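Local coordinates for protein putative glucoamylase (Bacteroides uniformis, PDB 4GL3) that probably hydrolyses glycosidic bonds in a carbohydrate substrate, as a putative glucoamylase of the helical six-hairpin type, at residues 97-103 with 121-127; 165-169 with 178-184; 58-62 with 254-258; 53-59 with 126-130. All coordinates share one frame; numbering follows the deposited sequence. Where two conformers were deposited one is given.

Overall arrangement
The four contacts run from the middle of the chain to its rim. Interactions 3 and 4 start from the same stretch of helix 54-69, share G58 and F59, and have centres about 8 Å apart. Interaction 4 ends, like interaction 1, on helix 124-140; their centres lie about 9 Å apart and they share E126 and S127. Interaction 2 packs against interaction 1, about 10 Å between centres, and lies about 25 Å from interaction 3. Along the chain, interactions 1 and 2 follow one another inside the long loop closed by interaction 3. The series thus joins a buried helical core, consistent with a six-hairpin barrel, to its peripheral loops.

Interaction 1 (97-103 with 121-127); sequences YHGMWAH and GADIVES
W101 and S127 lock together the loop and the helix start: the W101 backbone N donates to S127 OG over 3.0 Å, and S127 OG in turn donates to D123 O. Held by both bonds, the buried hydroxyl is probably limited in its rotation. The S127 backbone N reaches that same carbonyl from the opposite face of its plane. D123 N then answers with an almost straight bond to W101 O, 3.0 Å long, while D123 OD1 caps the helix by accepting from E126 N. Packing here is close. M100 sets its CB 3.8 Å from A122 CB; its CG lies against I124 CG2 at 3.7 Å, and the bend at chi2 (-66°) then turns the selenium toward S127 CB. G121 CA rests over a face of the Y97 ring, 4.0 Å from the centroid, and the hydroxyl of Y97 goes on to bond T112.

Beyond A102 the contact becomes more polar and takes up ordered water. Water 1 bridges H103 N and G121 O. H103 holds CG opposite its backbone N (chi1 -176°), which lays the imidazole flat over the carboxylate of E126, the two planes 8° apart. H103 NE2 and E126 OE2 are 3.4 Å apart at a poor angle, so the pair stacks and forms no hydrogen bond. E126 OE1 is taken by G55 N and OE2 by a Tris molecule, probably from the crystallisation medium.

Strand 122-123 pairs antiparallel with 177-178 and leads straight into helix 124-140. I124 touches helix 197-205, and W101 NE1 bonds L89 O of helix 75-90.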
loop_
_atom_site.group_PDB
_atom_site.type_symbol
_atom_site.label_atom_id
_atom_site.label_comp_id
_atom_site.label_asym_id
_atom_site.label_seq_id
_atom_site.Cartn_x
_atom_site.Cartn_y
_atom_site.Cartn_z
ATOM N N TYR A 97 -15.789 11.730 -7.850
ATOM C CA TYR A 97 -16.756 12.255 -6.897
ATOM C C TYR A 97 -15.994 13.118 -5.905
ATOM O O TYR A 97 -15.235 12.618 -5.139
ATOM C CB TYR A 97 -17.560 11.139 -6.198
ATOM C CG TYR A 97 -17.975 10.038 -7.161
ATOM C CD1 TYR A 97 -17.095 8.980 -7.448
ATOM C CD2 TYR A 97 -19.227 10.052 -7.780
ATOM C CE1 TYR A 97 -17.462 7.980 -8.346
ATOM C CE2 TYR A 97 -19.611 9.060 -8.697
ATOM C CZ TYR A 97 -18.720 8.012 -8.958
ATOM O OH TYR A 97 -19.021 7.062 -9.892
ATOM N N HIS A 98 -16.209 14.431 -5.970
ATOM C CA HIS A 98 -15.541 15.388 -5.084
ATOM C C HIS A 98 -14.008 15.227 -5.151
ATOM O O HIS A 98 -13.319 15.312 -4.148
ATOM C CB HIS A 98 -16.090 15.306 -3.671
ATOM C CG HIS A 98 -17.494 15.856 -3.533
ATOM N ND1 HIS A 98 -17.744 17.180 -3.258
ATOM C CD2 HIS A 98 -18.709 15.241 -3.576
ATOM C CE1 HIS A 98 -19.061 17.373 -3.199
ATOM N NE2 HIS A 98 -19.664 16.212 -3.395
ATOM N N GLY A 99 -13.519 14.985 -6.359
ATOM C CA GLY A 99 -12.112 14.779 -6.658
ATOM C C GLY A 99 -11.568 13.382 -6.401
ATOM O O GLY A 99 -10.383 13.125 -6.670
HETATM N N MSE A 100 -12.395 12.488 -5.858
HETATM C CA MSE A 100 -11.936 11.160 -5.488
HETATM C C MSE A 100 -12.439 10.174 -6.519
HETATM O O MSE A 100 -13.464 10.419 -7.192
HETATM C CB MSE A 100 -12.431 10.764 -4.117
HETATM C CG MSE A 100 -12.181 11.779 -3.001
HETATM SE SE MSE A 100 -10.246 11.958 -2.694
HETATM C CE MSE A 100 -10.366 13.261 -1.286
ATOM N N TRP A 101 -11.755 9.037 -6.617
ATOM C CA TRP A 101 -12.229 7.913 -7.429
ATOM C C TRP A 101 -12.844 6.819 -6.571
ATOM O O TRP A 101 -12.628 6.770 -5.342
ATOM C CB TRP A 101 -11.055 7.344 -8.271
ATOM C CG TRP A 101 -10.332 8.402 -9.078
ATOM C CD1 TRP A 101 -10.707 8.908 -10.268
ATOM C CD2 TRP A 101 -9.109 9.092 -8.716
ATOM N NE1 TRP A 101 -9.767 9.842 -10.718
ATOM C CE2 TRP A 101 -8.798 9.974 -9.758
ATOM C CE3 TRP A 101 -8.252 9.026 -7.628
ATOM C CZ2 TRP A 101 -7.702 10.790 -9.716
ATOM C CZ3 TRP A 101 -7.152 9.852 -7.577
ATOM C CH2 TRP A 101 -6.866 10.697 -8.631
ATOM N N ALA A 102 -13.590 5.944 -7.248
ATOM C CA ALA A 102 -14.061 4.673 -6.724
ATOM C C ALA A 102 -12.902 3.670 -6.458
ATOM O O ALA A 102 -11.757 3.882 -6.894
ATOM C CB ALA A 102 -15.153 4.070 -7.626
ATOM N N HIS A 103 -13.185 2.640 -5.652
ATOM C CA HIS A 103 -12.243 1.547 -5.389
ATOM C C HIS A 103 -11.925 0.865 -6.738
ATOM O O HIS A 103 -10.765 0.671 -7.079
ATOM C CB HIS A 103 -12.869 0.628 -4.359
ATOM C CG HIS A 103 -12.010 -0.514 -3.886
ATOM N ND1 HIS A 103 -12.313 -1.217 -2.725
ATOM C CD2 HIS A 103 -10.913 -1.110 -4.416
ATOM C CE1 HIS A 103 -11.410 -2.180 -2.559
ATOM N NE2 HIS A 103 -10.556 -2.142 -3.575
ATOM N N GLY A 121 -19.448 4.855 -5.106
ATOM C CA GLY A 121 -18.950 6.198 -5.309
ATOM C C GLY A 121 -17.487 6.311 -4.930
ATOM O O GLY A 121 -16.708 5.424 -5.206
ATOM N N ALA A 122 -17.147 7.412 -4.268
ATOM C CA ALA A 122 -15.807 7.665 -3.795
ATOM C C ALA A 122 -15.393 6.624 -2.733
ATOM O O ALA A 122 -16.202 6.209 -1.874
ATOM C CB ALA A 122 -15.676 9.087 -3.209
ATOM N N ASP A 123 -14.123 6.222 -2.843
ATOM C CA ASP A 123 -13.384 5.499 -1.786
ATOM C C ASP A 123 -12.128 6.298 -1.512
ATOM O O ASP A 123 -11.185 6.373 -2.373
ATOM C CB ASP A 123 -13.057 4.074 -2.229
ATOM C CG ASP A 123 -12.315 3.282 -1.173
ATOM O OD1 ASP A 123 -11.443 3.877 -0.470
ATOM O OD2 ASP A 123 -12.662 2.100 -0.997
ATOM N N ILE A 124 -12.094 6.996 -0.377
ATOM C CA ILE A 124 -10.988 7.914 -0.181
ATOM C C ILE A 124 -9.708 7.255 0.304
ATOM O O ILE A 124 -8.631 7.898 0.242
ATOM C CB ILE A 124 -11.310 9.150 0.701
ATOM C CG1 ILE A 124 -11.456 8.794 2.179
ATOM C CG2 ILE A 124 -12.567 9.852 0.175
ATOM C CD1 ILE A 124 -11.521 10.085 3.028
ATOM N N VAL A 125 -9.802 6.020 0.808
ATOM C CA VAL A 125 -8.593 5.290 1.222
ATOM C C VAL A 125 -7.875 4.855 -0.061
ATOM O O VAL A 125 -6.693 5.116 -0.240
ATOM C CB VAL A 125 -8.904 4.086 2.141
ATOM C CG1 VAL A 125 -7.615 3.264 2.357
ATOM C CG2 VAL A 125 -9.531 4.574 3.478
ATOM N N GLU A 126 -8.617 4.271 -0.994
ATOM C CA GLU A 126 -8.026 3.879 -2.282
ATOM C C GLU A 126 -7.496 5.132 -2.991
ATOM O O GLU A 126 -6.402 5.150 -3.585
ATOM C CB GLU A 126 -9.060 3.175 -3.154
ATOM C CG GLU A 126 -9.612 1.909 -2.529
ATOM C CD GLU A 126 -8.641 0.748 -2.558
ATOM O OE1 GLU A 126 -7.899 0.650 -3.576
ATOM O OE2 GLU A 126 -8.658 -0.054 -1.595
ATOM N N SER A 127 -8.238 6.218 -2.900
ATOM C CA SER A 127 -7.790 7.432 -3.615
ATOM C C SER A 127 -6.525 8.003 -2.969
ATOM O O SER A 127 -5.664 8.539 -3.656
ATOM C CB SER A 127 -8.891 8.508 -3.616
ATOM O OG SER A 127 -9.960 8.126 -4.460
HETATM O O HOH W 1 -16.108 2.715 -4.515
HETATM O O HOH W 2 -14.227 0.032 -1.133
#

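Interaction 2 (165-169 with 178-184); sequences NFFTQ and WSPNNGW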
loop_
_atom_site.group_PDB
_atom_site.type_symbol
_atom_site.label_atom_id
_atom_site.label_comp_id
_atom_site.label_asym_id
_atom_site.label_seq_id
_atom_site.Cartn_x
_atom_site.Cartn_y
_atom_site.Cartn_z
ATOM N N ASN A 165 -11.665 17.531 3.000
ATOM C CA ASN A 165 -12.495 17.991 4.109
ATOM C C ASN A 165 -13.978 17.720 3.918
ATOM O O ASN A 165 -14.701 17.624 4.913
ATOM C CB ASN A 165 -12.281 19.458 4.483
ATOM C CG ASN A 165 -12.830 19.769 5.864
ATOM O OD1 ASN A 165 -12.441 19.137 6.836
ATOM N ND2 ASN A 165 -13.736 20.760 5.958
ATOM N N PHE A 166 -14.430 17.553 2.665
ATOM C CA PHE A 166 -15.811 17.120 2.409
ATOM C C PHE A 166 -16.134 15.820 3.167
ATOM O O PHE A 166 -17.252 15.641 3.623
ATOM C CB PHE A 166 -16.007 16.929 0.901
ATOM C CG PHE A 166 -17.360 16.392 0.518
ATOM C CD1 PHE A 166 -18.489 17.235 0.526
ATOM C CD2 PHE A 166 -17.531 15.055 0.234
ATOM C CE1 PHE A 166 -19.720 16.741 0.168
ATOM C CE2 PHE A 166 -18.784 14.558 -0.091
ATOM C CZ PHE A 166 -19.849 15.419 -0.150
ATOM N N PHE A 167 -15.142 14.921 3.283
ATOM C CA PHE A 167 -15.334 13.614 3.850
ATOM C C PHE A 167 -15.358 13.577 5.363
ATOM O O PHE A 167 -15.505 12.485 5.972
ATOM C CB PHE A 167 -14.348 12.592 3.224
ATOM C CG PHE A 167 -14.587 12.394 1.768
ATOM C CD1 PHE A 167 -14.060 13.269 0.823
ATOM C CD2 PHE A 167 -15.456 11.413 1.332
ATOM C CE1 PHE A 167 -14.378 13.126 -0.525
ATOM C CE2 PHE A 167 -15.709 11.223 0.013
ATOM C CZ PHE A 167 -15.171 12.090 -0.928
ATOM N N THR A 168 -15.220 14.743 5.989
ATOM C CA THR A 168 -15.449 14.858 7.393
ATOM C C THR A 168 -16.942 15.027 7.791
ATOM O O THR A 168 -17.275 14.906 8.995
ATOM C CB THR A 168 -14.676 16.017 8.047
ATOM O OG1 THR A 168 -15.187 17.268 7.595
ATOM C CG2 THR A 168 -13.172 15.910 7.823
ATOM N N GLN A 169 -17.824 15.335 6.824
ATOM C CA GLN A 169 -19.198 15.800 7.148
ATOM C C GLN A 169 -19.214 16.919 8.206
ATOM O O GLN A 169 -20.151 17.038 8.955
ATOM C CB GLN A 169 -20.052 14.631 7.700
ATOM C CG GLN A 169 -20.084 13.386 6.788
ATOM C CD GLN A 169 -21.156 12.380 7.190
ATOM O OE1 GLN A 169 -22.328 12.714 7.227
ATOM N NE2 GLN A 169 -20.753 11.161 7.514
ATOM N N TRP A 178 -18.252 7.965 0.060
ATOM C CA TRP A 178 -19.442 8.777 -0.250
ATOM C C TRP A 178 -19.973 8.383 -1.616
ATOM O O TRP A 178 -19.196 8.081 -2.545
ATOM C CB TRP A 178 -19.156 10.279 -0.256
ATOM C CG TRP A 178 -20.360 11.067 -0.588
ATOM C CD1 TRP A 178 -21.332 11.465 0.291
ATOM C CD2 TRP A 178 -20.776 11.554 -1.889
ATOM N NE1 TRP A 178 -22.304 12.140 -0.369
ATOM C CE2 TRP A 178 -21.983 12.235 -1.702
ATOM C CE3 TRP A 178 -20.235 11.485 -3.163
ATOM C CZ2 TRP A 178 -22.707 12.845 -2.782
ATOM C CZ3 TRP A 178 -20.941 12.083 -4.248
ATOM C CH2 TRP A 178 -22.188 12.735 -4.025
ATOM N N SER A 179 -21.301 8.373 -1.725
ATOM C CA SER A 179 -21.984 7.936 -2.928
ATOM C C SER A 179 -23.075 8.900 -3.387
ATOM O O SER A 179 -23.813 9.427 -2.575
ATOM C CB SER A 179 -22.636 6.570 -2.678
ATOM O OG SER A 179 -23.524 6.244 -3.740
ATOM N N PRO A 180 -23.172 9.140 -4.701
ATOM C CA PRO A 180 -24.262 9.938 -5.214
ATOM C C PRO A 180 -25.610 9.269 -5.033
ATOM O O PRO A 180 -26.630 9.966 -5.009
ATOM C CB PRO A 180 -23.931 10.088 -6.703
ATOM C CG PRO A 180 -23.038 8.932 -7.031
ATOM C CD PRO A 180 -22.271 8.673 -5.765
ATOM N N ASN A 181 -25.613 7.942 -4.897
ATOM C CA ASN A 181 -26.860 7.166 -4.812
ATOM C C ASN A 181 -27.233 6.784 -3.370
ATOM O O ASN A 181 -28.382 6.574 -3.066
ATOM C CB ASN A 181 -26.771 5.872 -5.660
ATOM C CG ASN A 181 -26.496 6.159 -7.124
ATOM O OD1 ASN A 181 -25.574 5.596 -7.711
ATOM N ND2 ASN A 181 -27.238 7.049 -7.676
ATOM N N ASN A 182 -26.235 6.701 -2.493
ATOM C CA ASN A 182 -26.444 6.233 -1.113
ATOM C C ASN A 182 -25.911 7.200 -0.070
ATOM O O ASN A 182 -25.888 6.880 1.117
ATOM C CB ASN A 182 -25.728 4.879 -0.987
ATOM C CG ASN A 182 -26.297 3.860 -1.941
ATOM O OD1 ASN A 182 -27.465 3.472 -1.822
ATOM N ND2 ASN A 182 -25.519 3.453 -2.905
ATOM N N GLY A 183 -25.448 8.373 -0.513
ATOM C CA GLY A 183 -24.938 9.389 0.383
ATOM C C GLY A 183 -23.903 8.824 1.349
ATOM O O GLY A 183 -22.938 8.185 0.929
ATOM N N TRP A 184 -24.139 9.035 2.643
ATOM C CA TRP A 184 -23.245 8.579 3.719
ATOM C C TRP A 184 -23.624 7.242 4.313
ATOM O O TRP A 184 -23.182 6.896 5.439
ATOM C CB TRP A 184 -23.216 9.658 4.842
ATOM C CG TRP A 184 -22.782 11.020 4.313
ATOM C CD1 TRP A 184 -23.591 12.100 4.070
ATOM C CD2 TRP A 184 -21.473 11.416 3.951
ATOM N NE1 TRP A 184 -22.851 13.140 3.549
ATOM C CE2 TRP A 184 -21.551 12.749 3.467
ATOM C CE3 TRP A 184 -20.240 10.770 3.940
ATOM C CZ2 TRP A 184 -20.444 13.454 3.032
ATOM C CZ3 TRP A 184 -19.136 11.467 3.521
ATOM C CH2 TRP A 184 -19.247 12.795 3.044
#
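A chi1 of 176° in F166 carries its ring away from the 3-10 turn and into W178, which, with CG likewise opposite its backbone N, offers a face of its indole. The two meet edge to face: F166 CE2 points at W178 CG from 3.9 Å, and the planes are 84° apart. F167, from the same 3-10 segment, sets its CE2 against W178 CB, at 3.6 Å, rather than the indole. W184 completes the group. Its CH2 lies 3.6 Å from F166 CE2, with the two rings at an oblique tilt, and W178 CD1 presses over the centre of one face of the W184 indole.

F166, W178 and W184 thus form an aromatic cluster between two loops, at the point where strand 177-178 of the small antiparallel sheet runs out. S179 and G183 pair through their backbones, and S179 OG accepts from N181 N (an ST turn) and from N182 N (an ST motif); the same hydroxyl also bonds D120.

The far face of W184 is taken by Q169, whose extended chain slides along the indole in the opposite direction. Q169 CG stands 3.5 Å from the centroid of the six-membered ring, almost on its normal, and the amide beyond lies flat over the indole with planes 5° apart, Q169 CD being 3.4 Å from W184 CD2. H98 also joins the cluster, stacking on F166 and meeting W178 edge to face.

Interaction 3 (58-62 with 254-258); sequences GFGVM and YSYMG
This is a wholly apolar contact in the middle of the fold, its centre about 5 Å from the centre of the chain, where F59 and M62 of helix 54-69 meet Y254 and M257 of a loop that lies between strand 235-239 and helix 271-288. F59 and Y254 form an edge-to-face pair with centroids 5.0 Å apart and planes at 60°. The phenylalanine supplies the edge: its CZ comes down on the tyrosine face near the rim, 3.6 Å from Y254 CG. F59 CG lies beside the backbone N (chi1 -59°), a setting that turns the ring toward the 254-258 segment.

One face of the F59 ring is used by M257, a selenomethionine modelled in two conformers, so its contacts, given here for one of them, are less certain. Its bent chain brings the methyl CE to 3.7 Å from F59 CD1, and its selenium stands farther off above the same ring, a Met-aromatic contact. One helical turn on, the selenium of M62 packs 3.8 Å from M257 CG, and the two side chains cross at a slant.

Helix 378-393 closes in through P383 on F59 and V386 on both selenomethionines, and F129 of helix 124-140 meets Y254 edge to face. The Y254 side chain and the bound Tris have nearest atoms about 4 Å apart, which suggests that this apolar layer underlies a pocket. With only dispersion and ring-edge electrostatics joining the two segments, the contact depends on close shape fit.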
loop_
_atom_site.group_PDB
_atom_site.type_symbol
_atom_site.label_atom_id
_atom_site.label_comp_id
_atom_site.label_asym_id
_atom_site.label_seq_id
_atom_site.Cartn_x
_atom_site.Cartn_y
_atom_site.Cartn_z
ATOM N N GLY A 58 -2.185 3.001 -7.738
ATOM C CA GLY A 58 -1.289 3.918 -7.067
ATOM C C GLY A 58 0.034 3.206 -6.726
ATOM O O GLY A 58 1.107 3.788 -6.868
ATOM N N PHE A 59 -0.030 1.956 -6.283
ATOM C CA PHE A 59 1.224 1.205 -6.036
ATOM C C PHE A 59 1.983 1.016 -7.353
ATOM O O PHE A 59 3.219 1.082 -7.394
ATOM C CB PHE A 59 0.944 -0.153 -5.391
ATOM C CG PHE A 59 0.222 -0.080 -4.068
ATOM C CD1 PHE A 59 0.181 1.090 -3.307
ATOM C CD2 PHE A 59 -0.405 -1.221 -3.561
ATOM C CE1 PHE A 59 -0.484 1.118 -2.092
ATOM C CE2 PHE A 59 -1.045 -1.196 -2.345
ATOM C CZ PHE A 59 -1.085 -0.023 -1.609
ATOM N N GLY A 60 1.229 0.782 -8.407
ATOM C CA GLY A 60 1.750 0.618 -9.762
ATOM C C GLY A 60 2.530 1.851 -10.221
ATOM O O GLY A 60 3.592 1.727 -10.809
ATOM N N VAL A 61 1.989 3.034 -9.952
ATOM C CA VAL A 61 2.669 4.294 -10.226
ATOM C C VAL A 61 4.052 4.316 -9.553
ATOM O O VAL A 61 5.049 4.663 -10.162
ATOM C CB VAL A 61 1.781 5.475 -9.801
ATOM C CG1 VAL A 61 2.580 6.783 -9.638
ATOM C CG2 VAL A 61 0.636 5.623 -10.810
HETATM N N MSE A 62 4.113 3.919 -8.298
HETATM C CA MSE A 62 5.388 3.838 -7.601
HETATM C C MSE A 62 6.297 2.753 -8.200
HETATM O O MSE A 62 7.505 2.961 -8.312
HETATM C CB MSE A 62 5.186 3.635 -6.106
HETATM C CG MSE A 62 4.509 4.847 -5.458
HETATM SE SE MSE A 62 4.129 4.785 -3.556
HETATM C CE MSE A 62 2.279 4.141 -3.514
ATOM N N TYR A 254 0.956 -0.049 3.488
ATOM C CA TYR A 254 0.284 0.779 2.460
ATOM C C TYR A 254 0.487 2.314 2.576
ATOM O O TYR A 254 0.647 2.991 1.571
ATOM C CB TYR A 254 -1.222 0.464 2.358
ATOM C CG TYR A 254 -1.646 -0.886 1.845
ATOM C CD1 TYR A 254 -0.732 -1.864 1.501
ATOM C CD2 TYR A 254 -3.008 -1.185 1.710
ATOM C CE1 TYR A 254 -1.151 -3.118 1.066
ATOM C CE2 TYR A 254 -3.432 -2.414 1.273
ATOM C CZ TYR A 254 -2.502 -3.389 0.942
ATOM O OH TYR A 254 -2.921 -4.654 0.526
ATOM N N SER A 255 0.426 2.843 3.787
ATOM C CA SER A 255 0.659 4.261 4.055
ATOM C C SER A 255 2.147 4.618 4.114
ATOM O O SER A 255 2.465 5.801 4.051
ATOM C CB SER A 255 -0.026 4.693 5.402
ATOM O OG SER A 255 -1.456 4.629 5.348
ATOM N N TYR A 256 3.036 3.612 4.169
ATOM C CA TYR A 256 4.480 3.796 4.435
ATOM C C TYR A 256 5.346 3.433 3.228
ATOM O O TYR A 256 6.545 3.104 3.300
ATOM C CB TYR A 256 4.881 3.026 5.694
ATOM C CG TYR A 256 3.938 3.388 6.801
ATOM C CD1 TYR A 256 3.981 4.660 7.388
ATOM C CD2 TYR A 256 2.932 2.516 7.204
ATOM C CE1 TYR A 256 3.087 5.031 8.388
ATOM C CE2 TYR A 256 2.019 2.876 8.189
ATOM C CZ TYR A 256 2.082 4.139 8.762
ATOM O OH TYR A 256 1.170 4.496 9.724
HETATM N N MSE A 257 4.709 3.520 2.097
HETATM C CA MSE A 257 5.347 3.373 0.802
HETATM C C MSE A 257 6.036 4.698 0.437
HETATM O O MSE A 257 7.193 4.739 0.019
HETATM C CB MSE A 257 4.262 3.026 -0.220
HETATM C CG MSE A 257 4.685 1.978 -1.112
HETATM SE SE MSE A 257 4.040 0.204 -0.697
HETATM C CE MSE A 257 3.604 -0.026 -2.617
ATOM N N GLY A 258 5.304 5.801 0.636
ATOM C CA GLY A 258 5.886 7.162 0.477
ATOM C C GLY A 258 6.267 7.831 1.801
ATOM O O GLY A 258 7.313 8.480 1.929
#

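Interaction 4 (53-59 with 126-130); sequences TIGGSGF and ESAFM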
loop_
_atom_site.group_PDB
_atom_site.type_symbol
_atom_site.label_atom_id
_atom_site.label_comp_id
_atom_site.label_asym_id
_atom_site.label_seq_id
_atom_site.Cartn_x
_atom_site.Cartn_y
_atom_site.Cartn_z
ATOM N N THR A 53 -8.049 -1.439 -10.241
ATOM C CA THR A 53 -8.151 -1.018 -8.856
ATOM C C THR A 53 -7.353 0.243 -8.602
ATOM O O THR A 53 -6.192 0.362 -9.000
ATOM C CB THR A 53 -7.826 -2.181 -7.916
ATOM O OG1 THR A 53 -8.132 -1.789 -6.575
ATOM C CG2 THR A 53 -6.353 -2.664 -8.092
ATOM N N ILE A 54 -7.972 1.220 -7.950
ATOM C CA ILE A 54 -7.320 2.537 -7.797
ATOM C C ILE A 54 -6.154 2.555 -6.831
ATOM O O ILE A 54 -5.128 3.183 -7.159
ATOM C CB ILE A 54 -8.355 3.659 -7.502
ATOM C CG1 ILE A 54 -9.142 3.978 -8.813
ATOM C CG2 ILE A 54 -7.737 4.917 -6.881
ATOM C CD1 ILE A 54 -8.424 4.787 -9.920
ATOM N N GLY A 55 -6.301 1.976 -5.639
ATOM C CA GLY A 55 -5.209 1.904 -4.659
ATOM C C GLY A 55 -4.009 1.111 -5.179
ATOM O O GLY A 55 -2.850 1.558 -5.113
ATOM N N GLY A 56 -4.306 -0.047 -5.736
ATOM C CA GLY A 56 -3.296 -0.890 -6.402
ATOM C C GLY A 56 -2.643 -0.182 -7.574
ATOM O O GLY A 56 -1.460 -0.375 -7.817
ATOM N N SER A 57 -3.395 0.613 -8.330
ATOM C CA SER A 57 -2.785 1.376 -9.444
ATOM C C SER A 57 -1.839 2.441 -8.895
ATOM O O SER A 57 -0.803 2.743 -9.503
ATOM C CB SER A 57 -3.827 1.975 -10.372
ATOM O OG SER A 57 -4.559 0.930 -11.031
ATOM N N GLY A 58 -2.185 3.001 -7.738
ATOM C CA GLY A 58 -1.289 3.918 -7.067
ATOM C C GLY A 58 0.034 3.206 -6.726
ATOM O O GLY A 58 1.107 3.788 -6.868
ATOM N N PHE A 59 -0.030 1.956 -6.283
ATOM C CA PHE A 59 1.224 1.205 -6.036
ATOM C C PHE A 59 1.983 1.016 -7.353
ATOM O O PHE A 59 3.219 1.082 -7.394
ATOM C CB PHE A 59 0.944 -0.153 -5.391
ATOM C CG PHE A 59 0.222 -0.080 -4.068
ATOM C CD1 PHE A 59 0.181 1.090 -3.307
ATOM C CD2 PHE A 59 -0.405 -1.221 -3.561
ATOM C CE1 PHE A 59 -0.484 1.118 -2.092
ATOM C CE2 PHE A 59 -1.045 -1.196 -2.345
ATOM C CZ PHE A 59 -1.085 -0.023 -1.609
ATOM N N GLU A 126 -8.617 4.271 -0.994
ATOM C CA GLU A 126 -8.026 3.879 -2.282
ATOM C C GLU A 126 -7.496 5.132 -2.991
ATOM O O GLU A 126 -6.402 5.150 -3.585
ATOM C CB GLU A 126 -9.060 3.175 -3.154
ATOM C CG GLU A 126 -9.612 1.909 -2.529
ATOM C CD GLU A 126 -8.641 0.748 -2.558
ATOM O OE1 GLU A 126 -7.899 0.650 -3.576
ATOM O OE2 GLU A 126 -8.658 -0.054 -1.595
ATOM N N SER A 127 -8.238 6.218 -2.900
ATOM C CA SER A 127 -7.790 7.432 -3.615
ATOM C C SER A 127 -6.525 8.003 -2.969
ATOM O O SER A 127 -5.664 8.539 -3.656
ATOM C CB SER A 127 -8.891 8.508 -3.616
ATOM O OG SER A 127 -9.960 8.126 -4.460
ATOM N N ALA A 128 -6.423 7.888 -1.631
ATOM C CA ALA A 128 -5.245 8.349 -0.881
ATOM C C ALA A 128 -3.994 7.542 -1.308
ATOM O O ALA A 128 -2.921 8.107 -1.440
ATOM C CB ALA A 128 -5.469 8.246 0.636
ATOM N N PHE A 129 -4.142 6.240 -1.525
ATOM C CA PHE A 129 -3.030 5.428 -1.976
ATOM C C PHE A 129 -2.620 5.825 -3.397
ATOM O O PHE A 129 -1.402 5.887 -3.734
ATOM C CB PHE A 129 -3.353 3.946 -1.880
ATOM C CG PHE A 129 -3.637 3.462 -0.484
ATOM C CD1 PHE A 129 -2.977 4.002 0.638
ATOM C CD2 PHE A 129 -4.527 2.426 -0.294
ATOM C CE1 PHE A 129 -3.231 3.502 1.935
ATOM C CE2 PHE A 129 -4.807 1.945 0.992
ATOM C CZ PHE A 129 -4.181 2.504 2.092
HETATM N N MSE A 130 -3.604 6.196 -4.219
HETATM C CA MSE A 130 -3.281 6.746 -5.552
HETATM C C MSE A 130 -2.490 8.062 -5.398
HETATM O O MSE A 130 -1.477 8.247 -6.076
HETATM C CB MSE A 130 -4.520 6.907 -6.458
HETATM C CG MSE A 130 -4.210 7.683 -7.746
HETATM SE SE MSE A 130 -3.000 6.722 -8.902
HETATM C CE MSE A 130 -4.195 5.354 -9.439
HETATM O O HOH W 3 -6.688 -1.326 -4.495
#
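F59 and F129 lie side by side and point the same way, their ring planes tilted 41° to one another. F59 CE1 reaches F129 CB at 4.0 Å, and G55 O covers one face of the F59 ring. At the edge of the F129 ring, near its plane, sits G55 CA.

Since G55 and G58 carry no side chain, the backbones come very close: G58 CA is 3.8 Å from M130 CA. M130 fills the groove beside them. With CG opposite the backbone N (chi1 171°) and bends at the next two torsions, it tucks CE 3.3 Å from I54 O and 3.5 Å from S57 CB, while its CB meets I54 CG2.

The polar end belongs to E126, whose OE1 accepts from G55 N (2.9 Å), in the first turn of helix 54-69, on the anti side of the carboxylate. Water 3 joins this oxygen to T53 OG1 and G56 N.

The axes of the short segments 54-59 and 126-130 run nearly parallel and approach to 7.1 Å at a crossing angle of 15°, with helix 75-90 between them in sequence. Such pairing is consistent with neighbouring inner helices of an (alpha/alpha)6 barrel, and the Tris bonded to E126 suggests a pocket at their N-terminal ends.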